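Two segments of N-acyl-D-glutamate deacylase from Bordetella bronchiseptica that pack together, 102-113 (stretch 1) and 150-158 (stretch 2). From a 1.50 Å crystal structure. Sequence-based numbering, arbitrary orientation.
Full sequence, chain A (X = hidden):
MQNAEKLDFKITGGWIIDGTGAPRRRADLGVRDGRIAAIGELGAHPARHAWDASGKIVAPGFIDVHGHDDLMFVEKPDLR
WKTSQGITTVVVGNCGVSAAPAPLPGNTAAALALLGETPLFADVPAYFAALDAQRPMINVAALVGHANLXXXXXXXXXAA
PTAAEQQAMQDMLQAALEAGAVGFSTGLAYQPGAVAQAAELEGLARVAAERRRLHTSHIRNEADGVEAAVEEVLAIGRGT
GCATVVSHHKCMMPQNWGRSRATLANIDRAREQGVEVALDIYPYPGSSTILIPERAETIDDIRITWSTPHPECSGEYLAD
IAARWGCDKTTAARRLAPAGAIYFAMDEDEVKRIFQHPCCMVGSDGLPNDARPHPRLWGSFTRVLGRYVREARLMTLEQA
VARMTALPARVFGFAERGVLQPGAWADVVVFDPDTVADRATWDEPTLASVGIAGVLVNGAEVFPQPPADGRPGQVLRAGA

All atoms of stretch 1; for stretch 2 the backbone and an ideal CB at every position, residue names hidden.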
# COMPACT_ATOMS: atom_id res chain seq x y z
N ALA A 102 -1.77 7.61 19.18
CA ALA A 102 -3.14 7.38 19.60
C ALA A 102 -3.92 8.69 19.71
O ALA A 102 -3.37 9.72 20.10
CB ALA A 102 -3.16 6.65 20.94
N PRO A 103 -5.21 8.66 19.35
CA PRO A 103 -6.04 9.86 19.43
C PRO A 103 -6.34 10.22 20.88
O PRO A 103 -6.19 9.39 21.78
CB PRO A 103 -7.31 9.45 18.69
CG PRO A 103 -7.42 8.00 19.04
CD PRO A 103 -6.00 7.52 18.86
N LEU A 104 -6.73 11.47 21.11
CA LEU A 104 -7.09 11.91 22.45
C LEU A 104 -8.36 11.14 22.80
O LEU A 104 -9.13 10.77 21.92
CB LEU A 104 -7.37 13.41 22.46
CG LEU A 104 -6.17 14.34 22.30
CD1 LEU A 104 -6.65 15.74 21.97
CD2 LEU A 104 -5.35 14.33 23.59
N PRO A 105 -8.59 10.89 24.10
CA PRO A 105 -9.79 10.16 24.50
C PRO A 105 -11.06 10.81 23.95
O PRO A 105 -11.26 12.01 24.11
CB PRO A 105 -9.74 10.21 26.02
CG PRO A 105 -8.26 10.25 26.30
CD PRO A 105 -7.76 11.23 25.27
N GLY A 106 -11.90 10.02 23.29
CA GLY A 106 -13.12 10.57 22.74
C GLY A 106 -13.01 11.03 21.30
O GLY A 106 -14.03 11.26 20.64
N ASN A 107 -11.79 11.18 20.81
CA ASN A 107 -11.58 11.60 19.42
C ASN A 107 -11.55 10.37 18.53
O ASN A 107 -10.80 9.43 18.79
CB ASN A 107 -10.26 12.37 19.27
CG ASN A 107 -10.39 13.84 19.63
OD1 ASN A 107 -11.47 14.32 19.97
ND2 ASN A 107 -9.28 14.57 19.54
N THR A 108 -12.35 10.38 17.48
CA THR A 108 -12.39 9.25 16.57
C THR A 108 -12.63 9.70 15.14
O THR A 108 -12.90 10.87 14.88
CB THR A 108 -13.50 8.27 16.97
OG1 THR A 108 -13.43 7.11 16.13
CG2 THR A 108 -14.86 8.92 16.81
N ALA A 109 -12.52 8.76 14.22
CA ALA A 109 -12.73 9.03 12.81
C ALA A 109 -13.19 7.75 12.13
O ALA A 109 -12.67 6.67 12.41
CB ALA A 109 -11.44 9.53 12.17
N ALA A 110 -14.18 7.87 11.24
CA ALA A 110 -14.70 6.71 10.53
C ALA A 110 -13.60 5.98 9.78
O ALA A 110 -13.58 4.75 9.74
CB ALA A 110 -15.79 7.15 9.56
N ALA A 111 -12.67 6.74 9.20
CA ALA A 111 -11.57 6.17 8.44
C ALA A 111 -10.66 5.26 9.26
O ALA A 111 -9.92 4.44 8.71
CB ALA A 111 -10.75 7.28 7.79
N LEU A 112 -10.69 5.41 10.59
CA LEU A 112 -9.86 4.57 11.45
C LEU A 112 -10.28 3.11 11.30
O LEU A 112 -9.52 2.20 11.64
CB LEU A 112 -9.99 5.01 12.91
CG LEU A 112 -9.28 6.31 13.30
CD1 LEU A 112 -9.56 6.63 14.76
CD2 LEU A 112 -7.78 6.15 13.07
N ALA A 113 -11.49 2.89 10.79
CA ALA A 113 -12.00 1.54 10.59
C ALA A 113 -11.18 0.82 9.52
O ALA A 113 -11.24 -0.41 9.40
CB ALA A 113 -13.47 1.59 10.17
N UNK A 150 -3.92 15.04 13.97
CA UNK A 150 -5.00 15.94 14.36
C UNK A 150 -5.77 15.41 15.57
O UNK A 150 -6.05 16.16 16.50
CB UNK A 150 -5.96 16.15 13.18
N UNK A 151 -6.10 14.12 15.54
CA UNK A 151 -6.86 13.53 16.64
C UNK A 151 -6.08 13.46 17.94
O UNK A 151 -6.67 13.39 19.02
CB UNK A 151 -7.32 12.12 16.25
N UNK A 152 -4.76 13.48 17.84
CA UNK A 152 -3.91 13.41 19.02
C UNK A 152 -3.55 14.79 19.57
O UNK A 152 -3.28 14.93 20.77
CB UNK A 152 -2.63 12.64 18.69
N UNK A 153 -3.55 15.80 18.71
CA UNK A 153 -3.18 17.14 19.11
C UNK A 153 -4.32 18.13 19.31
O UNK A 153 -4.15 19.14 19.99
CB UNK A 153 -2.22 17.71 18.06
N UNK A 154 -5.49 17.83 18.76
CA UNK A 154 -6.61 18.75 18.86
C UNK A 154 -7.83 18.31 19.67
O UNK A 154 -8.47 17.31 19.36
CB UNK A 154 -7.08 19.08 17.44
N UNK A 155 -8.14 19.09 20.70
CA UNK A 155 -9.28 18.85 21.57
C UNK A 155 -10.54 18.84 20.71
O UNK A 155 -11.50 18.11 20.99
CB UNK A 155 -9.37 19.91 22.67
N UNK A 156 -10.53 19.65 19.66
CA UNK A 156 -11.63 19.72 18.71
C UNK A 156 -11.02 19.56 17.32
O UNK A 156 -10.69 20.55 16.66
CB UNK A 156 -12.41 21.03 18.84
N UNK A 157 -10.88 18.31 16.86
CA UNK A 157 -10.30 18.00 15.55
C UNK A 157 -11.08 18.50 14.33
O UNK A 157 -10.68 18.24 13.19
CB UNK A 157 -10.14 16.48 15.43
N UNK A 158 -12.18 19.21 14.56
CA UNK A 158 -12.97 19.73 13.46
C UNK A 158 -12.72 21.22 13.25
O UNK A 158 -13.28 21.83 12.34
CB UNK A 158 -14.46 19.47 13.71

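Position 150 lies in a helix. Its CB points sideways, and nothing of stretch 1 comes within 5.5 Å of it. Stretch 1 therefore sets no demand, and many helix-tolerant residues would suit. The deposited residue is Arg-150. Its side chain leads away from stretch 1, and Arg-150 NH1 makes a weak hydrogen bond of 2.8 Å to the backbone O of residue 157.

Position 151 is the centre of the contact. Its carbonyl O accepts two hydrogen bonds, from Leu-104 N at 2.8 Å and from Asn-107 ND2 at 2.9 Å. Both are nearly straight. The ideal CB is 3.6 Å from Pro-103 CB and 4.2 Å from Asn-107 CB. Beyond it lie the methyl of Ala-109 and the end of Leu-112. An apolar chain not branched at CB fits: leucine or methionine. The deposited residue is Leu-151, with chi1 m and chi2 t. Its CD1 reaches Ala-109 CB at 4.0 Å and Leu-112 CD1 at 4.1 Å. Its CD2 lies 4.0 Å from Asn-107 CB.

Position 152 has its CA 4.2 Å from the CA of Pro-103. CA-to-CB points sideways, with the ideal CB 3.3 Å from Ala-102 O. A small residue such as alanine or serine fits easily, and a longer chain leading off past stretch 1 is not ruled out. It is Ala-152. Its backbone O lies 3.3 Å from Leu-104 CG.

At position 153 the CB points away and meets nothing of stretch 1. Many residues would suit. It is Ala-153.

Position 154 is the first to leave helical angles. Its CB points away, so stretch 1 asks little of the side chain. Many residues would suit, apolar or polar. The backbone does the work: its O accepts a hydrogen bond of 2.9 Å from Asn-107 ND2, the same nitrogen that binds the O of 151. The Asn-107 amide thus ties the end of the helix to the loop after it. The deposited residue is Met-154.

Position 155 also points away; its ideal CB is 5.0 Å from Leu-104 CD1. A long or polar chain has room on that account. It is Arg-155, fully extended through chi3.

Position 156 points away from stretch 1, so the choice is wide. It is Asp-156, whose OD1 accepts a hydrogen bond from the N of 158.

Position 157 points toward stretch 1, with phi -64. Proline or a small residue would suit. It is Pro-157, with CD 3.7 Å from Asn-107 OD1.

At 158 CA-to-CB points sideways, and the ideal CB has nothing of stretch 1 within 5.5 Å. Most residues would suit. It is Gln-158.

Stretch 2 150-158: RLAAMRDPQ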
# COMPACT_ATOMS: atom_id res chain seq x y z
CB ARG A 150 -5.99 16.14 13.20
CG ARG A 150 -5.74 17.40 12.39
CD ARG A 150 -6.98 17.80 11.59
NE ARG A 150 -6.85 19.15 11.07
CZ ARG A 150 -7.72 20.13 11.29
NH1 ARG A 150 -8.80 19.91 12.03
NH2 ARG A 150 -7.50 21.34 10.79
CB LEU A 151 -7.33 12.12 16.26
CG LEU A 151 -8.26 12.04 15.05
CD1 LEU A 151 -8.50 10.59 14.70
CD2 LEU A 151 -9.57 12.75 15.35
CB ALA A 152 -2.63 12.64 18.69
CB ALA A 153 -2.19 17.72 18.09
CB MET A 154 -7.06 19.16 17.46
CG MET A 154 -5.97 19.86 16.67
SD MET A 154 -6.41 20.15 14.95
CE MET A 154 -7.50 21.55 15.12
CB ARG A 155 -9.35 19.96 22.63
CG ARG A 155 -10.61 19.99 23.46
CD ARG A 155 -10.50 21.09 24.52
NE ARG A 155 -11.77 21.32 25.21
CZ ARG A 155 -12.85 21.82 24.62
NH1 ARG A 155 -12.83 22.13 23.33
NH2 ARG A 155 -13.96 22.00 25.33
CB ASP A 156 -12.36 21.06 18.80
CG ASP A 156 -13.46 21.19 17.77
OD1 ASP A 156 -13.75 20.18 17.08
OD2 ASP A 156 -14.05 22.29 17.64
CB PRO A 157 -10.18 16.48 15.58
CG PRO A 157 -11.34 16.07 16.42
CD PRO A 157 -11.30 17.08 17.55
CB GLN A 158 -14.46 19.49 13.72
CG GLN A 158 -14.85 18.03 13.84
CD GLN A 158 -14.42 17.21 12.63
OE1 GLN A 158 -14.76 17.55 11.49
NE2 GLN A 158 -13.68 16.14 12.87
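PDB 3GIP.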